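Local coordinates for protein glycoside Hydrolase (Bacteroides uniformis, PDB 5T99) that probably hydrolyses galactose-containing saccharides derived from agarose, as a gut-bacterial family 2 glycoside hydrolase whose pocket binds the galactose-like inhibitor d-galacto-isofagomine, at residues F300-G304 with E305-F309; G319-A323 with A324-R328; N350-P354 with E355-L359; K394-T397 with S398-R402; A435-C438 with R439-P443. All coordinates share one frame; numbering follows the deposited sequence.

Contact 1. Residues F300-G304 with E305-F309; sequences FFLNG and EKIRF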
# COMPACT_ATOMS: atom_id res chain seq x y z
N PHE A 300 17.51 -11.04 -9.92
CA PHE A 300 16.12 -11.17 -10.37
C PHE A 300 16.01 -10.56 -11.76
O PHE A 300 16.72 -9.59 -12.09
CB PHE A 300 15.17 -10.46 -9.38
CG PHE A 300 13.75 -10.99 -9.43
CD1 PHE A 300 13.34 -11.99 -8.55
CD2 PHE A 300 12.84 -10.49 -10.35
CE1 PHE A 300 12.04 -12.49 -8.60
CE2 PHE A 300 11.54 -10.99 -10.41
CZ PHE A 300 11.14 -11.99 -9.54
N PHE A 301 15.12 -11.12 -12.57
CA PHE A 301 14.99 -10.73 -13.97
C PHE A 301 13.54 -10.48 -14.34
O PHE A 301 12.67 -11.30 -14.02
CB PHE A 301 15.61 -11.80 -14.88
CG PHE A 301 17.09 -11.97 -14.69
CD1 PHE A 301 17.99 -11.32 -15.52
CD2 PHE A 301 17.58 -12.78 -13.66
CE1 PHE A 301 19.37 -11.47 -15.33
CE2 PHE A 301 18.95 -12.93 -13.45
CZ PHE A 301 19.85 -12.27 -14.29
N LEU A 302 13.29 -9.36 -15.01
CA LEU A 302 11.99 -8.99 -15.54
C LEU A 302 12.11 -8.82 -17.06
O LEU A 302 12.91 -8.00 -17.54
CB LEU A 302 11.50 -7.68 -14.90
CG LEU A 302 10.18 -7.11 -15.42
CD1 LEU A 302 9.04 -8.08 -15.17
CD2 LEU A 302 9.88 -5.76 -14.79
N ASN A 303 11.33 -9.60 -17.81
CA ASN A 303 11.35 -9.53 -19.28
C ASN A 303 12.78 -9.68 -19.87
O ASN A 303 13.18 -8.98 -20.81
CB ASN A 303 10.63 -8.25 -19.75
CG ASN A 303 9.15 -8.26 -19.42
OD1 ASN A 303 8.52 -9.32 -19.44
ND2 ASN A 303 8.59 -7.09 -19.10
N GLY A 304 13.53 -10.60 -19.28
CA GLY A 304 14.89 -10.91 -19.69
C GLY A 304 15.99 -9.96 -19.25
O GLY A 304 17.13 -10.18 -19.63
N GLU A 305 15.68 -8.93 -18.46
CA GLU A 305 16.67 -7.94 -18.01
C GLU A 305 16.78 -7.98 -16.49
O GLU A 305 15.77 -8.19 -15.80
CB GLU A 305 16.28 -6.52 -18.45
CG GLU A 305 16.07 -6.33 -19.96
CD GLU A 305 17.37 -6.32 -20.77
OE1 GLU A 305 17.41 -6.98 -21.84
OE2 GLU A 305 18.36 -5.67 -20.34
N LYS A 306 18.00 -7.81 -15.98
CA LYS A 306 18.24 -7.59 -14.56
C LYS A 306 17.35 -6.46 -14.07
O LYS A 306 17.33 -5.40 -14.67
CB LYS A 306 19.69 -7.19 -14.29
CG LYS A 306 20.59 -8.31 -13.78
CD LYS A 306 20.55 -8.44 -12.24
CE LYS A 306 21.63 -9.39 -11.74
NZ LYS A 306 23.02 -8.88 -11.94
N ILE A 307 16.62 -6.72 -12.99
CA ILE A 307 15.87 -5.70 -12.26
C ILE A 307 16.51 -5.58 -10.88
O ILE A 307 17.01 -6.56 -10.34
CB ILE A 307 14.35 -6.07 -12.18
CG1 ILE A 307 13.54 -4.92 -11.58
CG2 ILE A 307 14.09 -7.33 -11.37
CD1 ILE A 307 12.04 -5.18 -11.59
N ARG A 308 16.52 -4.37 -10.33
CA ARG A 308 16.94 -4.14 -8.95
C ARG A 308 15.81 -3.48 -8.18
O ARG A 308 15.12 -2.62 -8.71
CB ARG A 308 18.19 -3.27 -8.89
CG ARG A 308 19.32 -3.83 -9.75
CD ARG A 308 20.68 -3.21 -9.46
NE ARG A 308 21.76 -4.15 -9.80
CZ ARG A 308 22.15 -5.20 -9.06
NH1 ARG A 308 21.55 -5.49 -7.90
NH2 ARG A 308 23.16 -5.97 -9.48
N PHE A 309 15.65 -3.86 -6.92
CA PHE A 309 14.58 -3.33 -6.09
C PHE A 309 15.02 -2.07 -5.34
O PHE A 309 15.76 -2.13 -4.36
CB PHE A 309 14.07 -4.38 -5.10
CG PHE A 309 13.74 -5.71 -5.72
CD1 PHE A 309 12.96 -5.78 -6.87
CD2 PHE A 309 14.19 -6.89 -5.15
CE1 PHE A 309 12.66 -7.01 -7.45
CE2 PHE A 309 13.89 -8.12 -5.72
CZ PHE A 309 13.12 -8.18 -6.87
O HOH W 1 18.53 -8.51 -9.13
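Phe-300 and Ile-307 stand side by side on one face of a tight beta hairpin, and this is the densely packed half of the contact. CG2 of Ile-307 meets the edge of the Phe-300 ring, 3.5 Å from CD2, while one face of the same ring receives CZ of Phe-309, which lies 3.9 Å from CG of Phe-300. The two rings are inclined at 55° in an oblique pairing. A first torsion of -156° swings the Phe-300 ring away from its own backbone N and into this corner. Nearer the turn, Leu-302 CD2 reaches Ile-307 CD1 at 3.9 Å, and Ile-410 and Met-411 of barrel strand 409-416 pack on Phe-300 and Phe-309.

The opposite face is looser and more open to solvent. Here Phe-301 crosses Lys-306 at a slant, its CE1 3.7 Å from the lysine CG, and the bent lysine chain runs on into an exposed setting. A serine in place of Phe-301 would probably leave the methylenes of Lys-306 without their apolar partner and free to swing about. The ends differ too: residues Leu-302 to Glu-305 form a type I' turn, in which Glu-305 N donates to Leu-302 O at 3.1 Å, from well above the carbonyl plane, whereas at the far end a water bridges Phe-300 N and Ile-307 O. The chemistry thus implies a two-sided ribbon: backbone bonds tie the strands edge to edge, apolar contacts fill the side of Phe-300, Leu-302 and Ile-307, and Phe-301 lies against the Lys-306 chain on the other.

Contact 2. Residues G319-A323 with A324-R328; sequences GPMGA and AVNVR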
# COMPACT_ATOMS: atom_id res chain seq x y z
N GLY A 319 -3.07 7.17 6.88
CA GLY A 319 -2.97 8.28 7.82
C GLY A 319 -4.33 8.88 8.18
O GLY A 319 -5.19 8.14 8.64
N PRO A 320 -4.55 10.19 7.91
CA PRO A 320 -5.85 10.82 8.19
C PRO A 320 -7.06 10.12 7.61
O PRO A 320 -8.16 10.25 8.16
CB PRO A 320 -5.72 12.21 7.56
CG PRO A 320 -4.26 12.49 7.53
CD PRO A 320 -3.59 11.16 7.32
N MET A 321 -6.88 9.41 6.50
CA MET A 321 -7.96 8.62 5.89
C MET A 321 -8.21 7.28 6.57
O MET A 321 -9.16 6.59 6.21
CB MET A 321 -7.68 8.39 4.40
CG MET A 321 -7.61 9.66 3.55
SD MET A 321 -9.15 10.61 3.50
CE MET A 321 -10.32 9.40 2.87
N GLY A 322 -7.39 6.90 7.55
CA GLY A 322 -7.56 5.63 8.22
C GLY A 322 -7.36 4.43 7.29
O GLY A 322 -6.67 4.54 6.27
N ALA A 323 -7.98 3.31 7.64
CA ALA A 323 -7.81 2.04 6.92
C ALA A 323 -8.88 1.73 5.87
O ALA A 323 -8.69 0.81 5.08
CB ALA A 323 -7.72 0.88 7.91
N ALA A 324 -9.99 2.46 5.86
CA ALA A 324 -11.01 2.23 4.82
C ALA A 324 -10.38 2.38 3.42
O ALA A 324 -9.66 3.35 3.18
CB ALA A 324 -12.19 3.17 4.98
N VAL A 325 -10.64 1.43 2.53
CA VAL A 325 -10.04 1.46 1.19
C VAL A 325 -10.47 2.72 0.46
O VAL A 325 -11.66 3.03 0.39
CB VAL A 325 -10.40 0.22 0.33
CG1 VAL A 325 -9.92 0.40 -1.12
CG2 VAL A 325 -9.76 -1.02 0.90
N ASN A 326 -9.49 3.45 -0.04
CA ASN A 326 -9.74 4.60 -0.89
C ASN A 326 -8.71 4.62 -2.02
O ASN A 326 -7.52 4.80 -1.78
CB ASN A 326 -9.70 5.88 -0.07
CG ASN A 326 -10.06 7.11 -0.88
OD1 ASN A 326 -9.33 7.52 -1.80
ND2 ASN A 326 -11.19 7.72 -0.54
N VAL A 327 -9.20 4.48 -3.24
CA VAL A 327 -8.34 4.31 -4.42
C VAL A 327 -7.39 5.50 -4.60
O VAL A 327 -6.20 5.31 -4.81
CB VAL A 327 -9.18 4.05 -5.70
CG1 VAL A 327 -8.31 4.02 -6.96
CG2 VAL A 327 -9.97 2.76 -5.56
N ARG A 328 -7.94 6.71 -4.53
CA ARG A 328 -7.11 7.92 -4.71
C ARG A 328 -6.03 8.06 -3.65
O ARG A 328 -4.89 8.41 -3.98
CB ARG A 328 -7.97 9.19 -4.78
CG ARG A 328 -7.17 10.50 -4.90
CD ARG A 328 -6.15 10.52 -6.06
NE ARG A 328 -5.18 11.61 -5.90
CZ ARG A 328 -4.02 11.72 -6.54
NH1 ARG A 328 -3.60 10.81 -7.42
NH2 ARG A 328 -3.23 12.77 -6.28
O HOH W 2 -10.97 4.99 7.15
O HOH W 3 -7.05 3.89 3.54
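Met-321 and Asn-326 supply the one direct side-chain meeting across this bend, a van der Waals touch of Met-321 CE on Asn-326 ND2 at 3.9 Å. The methionine chain, bent at both chi2 and chi3, brings its methyl to the amide nitrogen, the two chains crossing obliquely. On the apolar side, the same methionine packs on Leu-730, Tyr-732 and Ile-791, so that the loop leading from barrel strand 305-313 to helix 327-339 is wedged against strands of the C-terminal region.

Water-mediated bonds form the second group. One water donates to Met-321 O at 2.6 Å and accepts from Ala-324 N at 3.0 Å, spanning a gap that the backbone does not close directly. Another lies 2.8 Å from Gly-322 O and 2.7 Å from Ala-324 O, with more acceptors about it than it has protons to offer.

Direct hydrogen bonds are the third. Gly-322 N bonds to Gly-319 O at 2.8 Å, closing a short turn within the first segment. Asn-326 is the N-cap of helix 327-339: its OD1 accepts from Ala-329 N, and its ND2 donates to Lys-728 O. With both ends of the amide engaged, its flip is fixed. The chemistry implies a buried bend in which, with no direct hydrogen bond between residues 319-323 and 324-328, water carries the backbone links and Asn-326 caps the helix.

Contact 3. Residues N350-P354 with E355-L359; sequences NPPSP and EFLDL
Ser-353 is the N-cap of helix 354-363 in the TIM barrel, and its side chain caps Phe-356 N. The serine OG, held between the backbone N and the carbonyl carbon (chi1 64°), accepts from Phe-356 N at 3.1 Å, and Pro-354 follows as the first helical residue, where its lack of an N-H costs nothing. Were Ser-353 an alanine, Phe-356 N would probably lose its capping acceptor in the first turn.

The side chain of Leu-357 shows how the turn is packed. Its CB lies 3.6 Å from Pro-354 O. Its CG comes 3.7 Å from CG of Pro-352, the proline ring and the leucine meeting at about a right angle, and its two methyls face the same proline atom. Beside it, CB of Pro-352 touches Phe-356, whose ring leads off toward Asp-330 and Leu-334 of helix 327-339. Arg-402 of helix 388-403 bonds to Pro-352 O, tying the loop to the next helix. The backbone then settles into helical pairing: a weak bond from Leu-357 N to Ser-353 O is followed by a firm one, Asp-358 N to Pro-354 O at 2.8 Å, directed nearly along the C=O axis.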
# COMPACT_ATOMS: atom_id res chain seq x y z
N ASN A 350 1.21 -8.42 5.63
CA ASN A 350 -0.16 -8.89 5.45
C ASN A 350 -0.61 -8.62 4.03
O ASN A 350 -0.05 -7.75 3.36
CB ASN A 350 -1.12 -8.17 6.41
CG ASN A 350 -0.97 -6.65 6.37
OD1 ASN A 350 -0.23 -6.08 7.16
ND2 ASN A 350 -1.65 -6.01 5.43
N PRO A 351 -1.64 -9.34 3.58
CA PRO A 351 -2.19 -9.02 2.27
C PRO A 351 -2.77 -7.60 2.23
O PRO A 351 -3.44 -7.19 3.18
CB PRO A 351 -3.31 -10.05 2.09
CG PRO A 351 -2.88 -11.21 2.91
CD PRO A 351 -2.19 -10.61 4.11
N PRO A 352 -2.52 -6.86 1.14
CA PRO A 352 -3.14 -5.55 0.97
C PRO A 352 -4.54 -5.70 0.38
O PRO A 352 -5.04 -6.82 0.22
CB PRO A 352 -2.21 -4.87 -0.02
CG PRO A 352 -1.76 -5.99 -0.90
CD PRO A 352 -1.70 -7.21 -0.04
N SER A 353 -5.19 -4.59 0.09
CA SER A 353 -6.49 -4.62 -0.56
C SER A 353 -6.28 -4.99 -2.03
O SER A 353 -5.18 -4.77 -2.56
CB SER A 353 -7.13 -3.25 -0.47
OG SER A 353 -6.36 -2.33 -1.19
N PRO A 354 -7.30 -5.56 -2.68
CA PRO A 354 -7.18 -5.77 -4.13
C PRO A 354 -6.91 -4.47 -4.90
O PRO A 354 -6.10 -4.46 -5.83
CB PRO A 354 -8.55 -6.35 -4.52
CG PRO A 354 -9.07 -6.97 -3.26
CD PRO A 354 -8.57 -6.10 -2.15
N GLU A 355 -7.55 -3.38 -4.47
CA GLU A 355 -7.43 -2.08 -5.13
C GLU A 355 -5.98 -1.60 -5.14
O GLU A 355 -5.48 -1.10 -6.15
CB GLU A 355 -8.34 -1.02 -4.48
CG GLU A 355 -9.84 -1.19 -4.78
CD GLU A 355 -10.50 -2.33 -4.02
OE1 GLU A 355 -9.96 -2.75 -2.96
OE2 GLU A 355 -11.57 -2.80 -4.48
N PHE A 356 -5.31 -1.80 -4.01
CA PHE A 356 -3.90 -1.43 -3.91
C PHE A 356 -3.07 -2.15 -4.98
O PHE A 356 -2.25 -1.53 -5.64
CB PHE A 356 -3.37 -1.73 -2.50
CG PHE A 356 -1.91 -1.40 -2.33
CD1 PHE A 356 -1.53 -0.12 -2.00
CD2 PHE A 356 -0.93 -2.37 -2.50
CE1 PHE A 356 -0.18 0.22 -1.85
CE2 PHE A 356 0.42 -2.06 -2.35
CZ PHE A 356 0.79 -0.75 -2.03
N LEU A 357 -3.32 -3.45 -5.15
CA LEU A 357 -2.61 -4.26 -6.15
C LEU A 357 -3.00 -3.91 -7.58
O LEU A 357 -2.15 -3.96 -8.47
CB LEU A 357 -2.80 -5.77 -5.90
CG LEU A 357 -2.18 -6.24 -4.58
CD1 LEU A 357 -2.56 -7.68 -4.30
CD2 LEU A 357 -0.67 -6.10 -4.57
N ASP A 358 -4.27 -3.54 -7.80
CA ASP A 358 -4.68 -3.03 -9.11
C ASP A 358 -3.87 -1.80 -9.48
O ASP A 358 -3.47 -1.65 -10.63
CB ASP A 358 -6.18 -2.72 -9.18
CG ASP A 358 -7.04 -3.97 -9.17
OD1 ASP A 358 -6.56 -5.05 -9.60
OD2 ASP A 358 -8.20 -3.88 -8.72
N LEU A 359 -3.59 -0.93 -8.51
CA LEU A 359 -2.78 0.26 -8.75
C LEU A 359 -1.35 -0.09 -9.10
O LEU A 359 -0.79 0.44 -10.06
CB LEU A 359 -2.84 1.24 -7.57
CG LEU A 359 -4.20 1.94 -7.39
CD1 LEU A 359 -4.30 2.61 -6.02
CD2 LEU A 359 -4.42 2.96 -8.49

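Contact 4. Residues K394-T397 with S398-R402; sequences KDLT and SLIMR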
# COMPACT_ATOMS: atom_id res chain seq x y z
N LYS A 394 -5.69 -22.21 4.88
CA LYS A 394 -6.83 -21.54 4.27
C LYS A 394 -6.52 -20.08 3.90
O LYS A 394 -6.89 -19.63 2.81
CB LYS A 394 -8.08 -21.58 5.17
CG LYS A 394 -8.75 -22.94 5.29
CD LYS A 394 -10.27 -22.80 5.47
CE LYS A 394 -10.98 -22.61 4.12
NZ LYS A 394 -12.35 -22.02 4.23
N ASP A 395 -5.83 -19.37 4.79
CA ASP A 395 -5.50 -17.96 4.53
C ASP A 395 -4.43 -17.78 3.46
O ASP A 395 -4.56 -16.88 2.62
CB ASP A 395 -5.12 -17.22 5.83
CG ASP A 395 -6.34 -16.86 6.66
OD1 ASP A 395 -7.38 -16.48 6.06
OD2 ASP A 395 -6.26 -16.96 7.92
N LEU A 396 -3.39 -18.60 3.47
CA LEU A 396 -2.36 -18.49 2.45
C LEU A 396 -2.92 -18.92 1.09
O LEU A 396 -2.61 -18.30 0.06
CB LEU A 396 -1.13 -19.30 2.82
CG LEU A 396 0.01 -19.26 1.80
CD1 LEU A 396 0.50 -17.84 1.57
CD2 LEU A 396 1.14 -20.14 2.28
N THR A 397 -3.72 -19.99 1.09
CA THR A 397 -4.42 -20.40 -0.11
C THR A 397 -5.30 -19.27 -0.62
O THR A 397 -5.26 -18.95 -1.81
CB THR A 397 -5.22 -21.70 0.11
OG1 THR A 397 -4.32 -22.77 0.38
CG2 THR A 397 -6.09 -22.05 -1.14
N SER A 398 -6.07 -18.65 0.27
CA SER A 398 -6.95 -17.53 -0.11
C SER A 398 -6.19 -16.34 -0.70
O SER A 398 -6.65 -15.74 -1.67
CB SER A 398 -7.78 -17.06 1.09
OG SER A 398 -8.62 -15.99 0.70
N LEU A 399 -5.03 -16.03 -0.14
CA LEU A 399 -4.17 -14.97 -0.66
C LEU A 399 -3.70 -15.26 -2.10
O LEU A 399 -3.79 -14.41 -2.98
CB LEU A 399 -2.96 -14.78 0.26
CG LEU A 399 -1.84 -13.87 -0.25
CD1 LEU A 399 -2.36 -12.45 -0.39
CD2 LEU A 399 -0.62 -13.94 0.66
N ILE A 400 -3.17 -16.45 -2.32
CA ILE A 400 -2.61 -16.80 -3.62
C ILE A 400 -3.71 -16.91 -4.68
O ILE A 400 -3.52 -16.43 -5.80
CB ILE A 400 -1.75 -18.07 -3.51
CG1 ILE A 400 -0.50 -17.76 -2.68
CG2 ILE A 400 -1.35 -18.59 -4.90
CD1 ILE A 400 0.27 -18.98 -2.23
N MET A 401 -4.85 -17.47 -4.31
CA MET A 401 -6.00 -17.56 -5.22
C MET A 401 -6.51 -16.17 -5.62
O MET A 401 -6.86 -15.94 -6.79
CB MET A 401 -7.14 -18.36 -4.57
CG MET A 401 -6.83 -19.83 -4.30
SD MET A 401 -6.74 -20.80 -5.80
CE MET A 401 -8.50 -21.06 -6.06
N ARG A 402 -6.53 -15.25 -4.66
CA ARG A 402 -6.95 -13.87 -4.88
C ARG A 402 -5.98 -13.11 -5.79
O ARG A 402 -6.43 -12.39 -6.68
CB ARG A 402 -7.07 -13.12 -3.54
CG ARG A 402 -7.77 -11.77 -3.57
CD ARG A 402 -7.64 -10.99 -2.26
NE ARG A 402 -6.30 -10.46 -2.08
CZ ARG A 402 -5.93 -9.51 -1.22
NH1 ARG A 402 -6.81 -8.93 -0.39
NH2 ARG A 402 -4.66 -9.12 -1.20
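Leu-396 and Ile-400 make a contact within one helix, one turn apart, in the middle and C-terminal part of helix 388-403, the crossover helix of the beta-alpha-beta unit that joins barrel strands 366-370 and 409-416. The N-H groups of Ser-398 to Met-401 donate to the carbonyls four residues earlier, those of Lys-394 to Thr-397. The four bonds are of even length, Ser-398 N to Lys-394 O at 2.8 Å being the shortest and Ile-400 N to Leu-396 O at 3.1 Å the longest.

The side chains divide by face. On the buried one, CD1 of Leu-396 lies 4.0 Å from CD1 of Ile-400 and 4.2 Å from CD2 of Leu-399, both at a slant. Leu-396 gets there because its CG lies trans to the backbone N (chi1 179°). On the more open side, Thr-397 and Met-401 run side by side, CG2 of the threonine 3.9 Å from CG of the methionine, while Thr-397 OG1 turns back to the carbonyl of Lys-393 and is satisfied there.

Around the helix, Leu-396 and Ile-400 face Leu-434, Ile-437 and Leu-441 of helix 427-441, Leu-399 rests on Pro-351 of the loop before helix 354-363, and Met-401 touches His-185 on strand 180-194.

Contact 5. Residues A435-C438 with R439-P443; sequences ADIC and RELDP. With EDO (1,2-ethanediol), chain L.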
# COMPACT_ATOMS: atom_id res chain seq x y z
N ALA A 435 5.99 -22.71 2.32
CA ALA A 435 6.61 -22.67 1.01
C ALA A 435 6.04 -23.73 0.06
O ALA A 435 5.93 -23.47 -1.13
CB ALA A 435 8.12 -22.83 1.12
N ASP A 436 5.70 -24.92 0.57
CA ASP A 436 5.13 -25.98 -0.28
C ASP A 436 3.77 -25.58 -0.84
O ASP A 436 3.50 -25.84 -2.00
CB ASP A 436 5.02 -27.32 0.46
CG ASP A 436 6.37 -27.96 0.74
OD1 ASP A 436 7.39 -27.55 0.14
OD2 ASP A 436 6.40 -28.88 1.60
N ILE A 437 2.94 -24.94 -0.01
CA ILE A 437 1.65 -24.38 -0.45
C ILE A 437 1.83 -23.32 -1.55
O ILE A 437 1.06 -23.32 -2.50
CB ILE A 437 0.87 -23.79 0.74
CG1 ILE A 437 0.39 -24.92 1.66
CG2 ILE A 437 -0.33 -22.97 0.28
CD1 ILE A 437 0.20 -24.45 3.09
N CYS A 438 2.83 -22.45 -1.41
CA CYS A 438 3.16 -21.50 -2.49
C CYS A 438 3.47 -22.23 -3.81
O CYS A 438 2.95 -21.86 -4.87
CB CYS A 438 4.33 -20.60 -2.11
SG CYS A 438 4.00 -19.47 -0.75
N ARG A 439 4.31 -23.26 -3.71
CA ARG A 439 4.73 -24.04 -4.88
C ARG A 439 3.59 -24.84 -5.50
O ARG A 439 3.53 -24.97 -6.71
CB ARG A 439 5.90 -24.98 -4.53
CG ARG A 439 6.64 -25.47 -5.77
CD ARG A 439 7.84 -26.37 -5.49
NE ARG A 439 8.71 -25.88 -4.41
CZ ARG A 439 8.67 -26.28 -3.14
NH1 ARG A 439 7.80 -27.20 -2.71
NH2 ARG A 439 9.50 -25.74 -2.26
N GLU A 440 2.70 -25.37 -4.66
CA GLU A 440 1.55 -26.15 -5.13
C GLU A 440 0.58 -25.24 -5.86
O GLU A 440 0.13 -25.60 -6.94
CB GLU A 440 0.90 -26.95 -3.96
CG GLU A 440 -0.63 -27.12 -3.91
CD GLU A 440 -1.14 -27.53 -2.49
OE1 GLU A 440 -0.50 -28.43 -1.87
OE2 GLU A 440 -2.15 -26.95 -1.99
N LEU A 441 0.30 -24.05 -5.31
CA LEU A 441 -0.76 -23.18 -5.84
C LEU A 441 -0.33 -22.23 -6.96
O LEU A 441 -1.10 -21.98 -7.87
CB LEU A 441 -1.40 -22.36 -4.72
CG LEU A 441 -2.19 -23.19 -3.71
CD1 LEU A 441 -2.58 -22.32 -2.53
CD2 LEU A 441 -3.43 -23.85 -4.32
N ASP A 442 0.88 -21.70 -6.88
CA ASP A 442 1.40 -20.81 -7.92
C ASP A 442 2.93 -20.97 -8.06
O ASP A 442 3.71 -20.20 -7.45
CB ASP A 442 1.02 -19.35 -7.64
CG ASP A 442 1.50 -18.40 -8.73
OD1 ASP A 442 1.42 -18.80 -9.92
OD2 ASP A 442 1.96 -17.27 -8.41
N PRO A 443 3.37 -21.96 -8.87
CA PRO A 443 4.81 -22.10 -9.14
C PRO A 443 5.39 -21.03 -10.07
O PRO A 443 6.59 -21.05 -10.30
CB PRO A 443 4.91 -23.48 -9.79
CG PRO A 443 3.58 -23.69 -10.42
CD PRO A 443 2.58 -23.02 -9.52
C1 EDO L . 0.44 -25.88 -10.94
O1 EDO L . 0.27 -26.35 -9.60
C2 EDO L . -0.56 -24.77 -11.25
O2 EDO L . -1.85 -25.10 -10.75
O HOH W 4 10.12 -25.76 0.53
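The last turns of helix 427-441, on the outer layer of the TIM barrel, carry a salt bridge between residues three apart, Asp-436 and Arg-439. Arg-439 NH1 donates to Asp-436 OD1 at 2.9 Å, with an N-H...O angle of 162°. The oxygen lies close to the guanidinium plane, at its edge, yet the donor comes to it from above the carboxylate plane; the two flat groups are 59° apart. The arginine, extended as far as CD, folds back at chi3 (-45°), which lays its head alongside the aspartate. A water completes the triangle, accepting from Arg-439 NH2 at 2.9 Å and donating to Asp-436 OD1 at a longer 3.3 Å. The other carboxylate oxygen, OD2, has its own cation, Lys-432, so the aspartate is flanked by two positive charges, which would probably favour its ionised form.

This helix is the crossover of the beta-alpha-beta unit between strands 409-416 and 447-451, and its inner face is apolar. CG2 of Ile-437 and CD1 of Leu-441 lie 3.7 Å apart, the two chains side by side, and both also pack on helix 388-403, while Cys-438 rests on Trp-412 and Ile-414 of strand 409-416.

At the C-terminal end, Asp-442 is the first residue past the helix, though its N still bonds to Cys-438 O at 2.9 Å. Its carboxylate is gripped by Tyr-188, Thr-444, Trp-412 and Arg-445. An ethanediol, probably from the crystallisation liquor, donates through O1 to Glu-440 O at 2.8 Å, with its C1 3.8 Å from Pro-443 CD.

All five contacts belong to the TIM-barrel region of the chain and are local, yet their chemistry follows their place. Contact 1 is the one beta element, about 10 Å at nearest atoms from contact 5 and touching none of the others. Contacts 2 and 3 both open helices through a side-chain cap, an asparagine in one and a serine in the other; Val-325 packs on Ser-353 and Glu-355 between them. Contact 2 is buried and relies on water, whereas the other four are partly buried, with exposed residues in contacts 1, 4 and 5. Contacts 4 and 5 lie in adjoining crossover helices whose aliphatic side chains pack together, but contact 5 adds a salt bridge on its exposed flank.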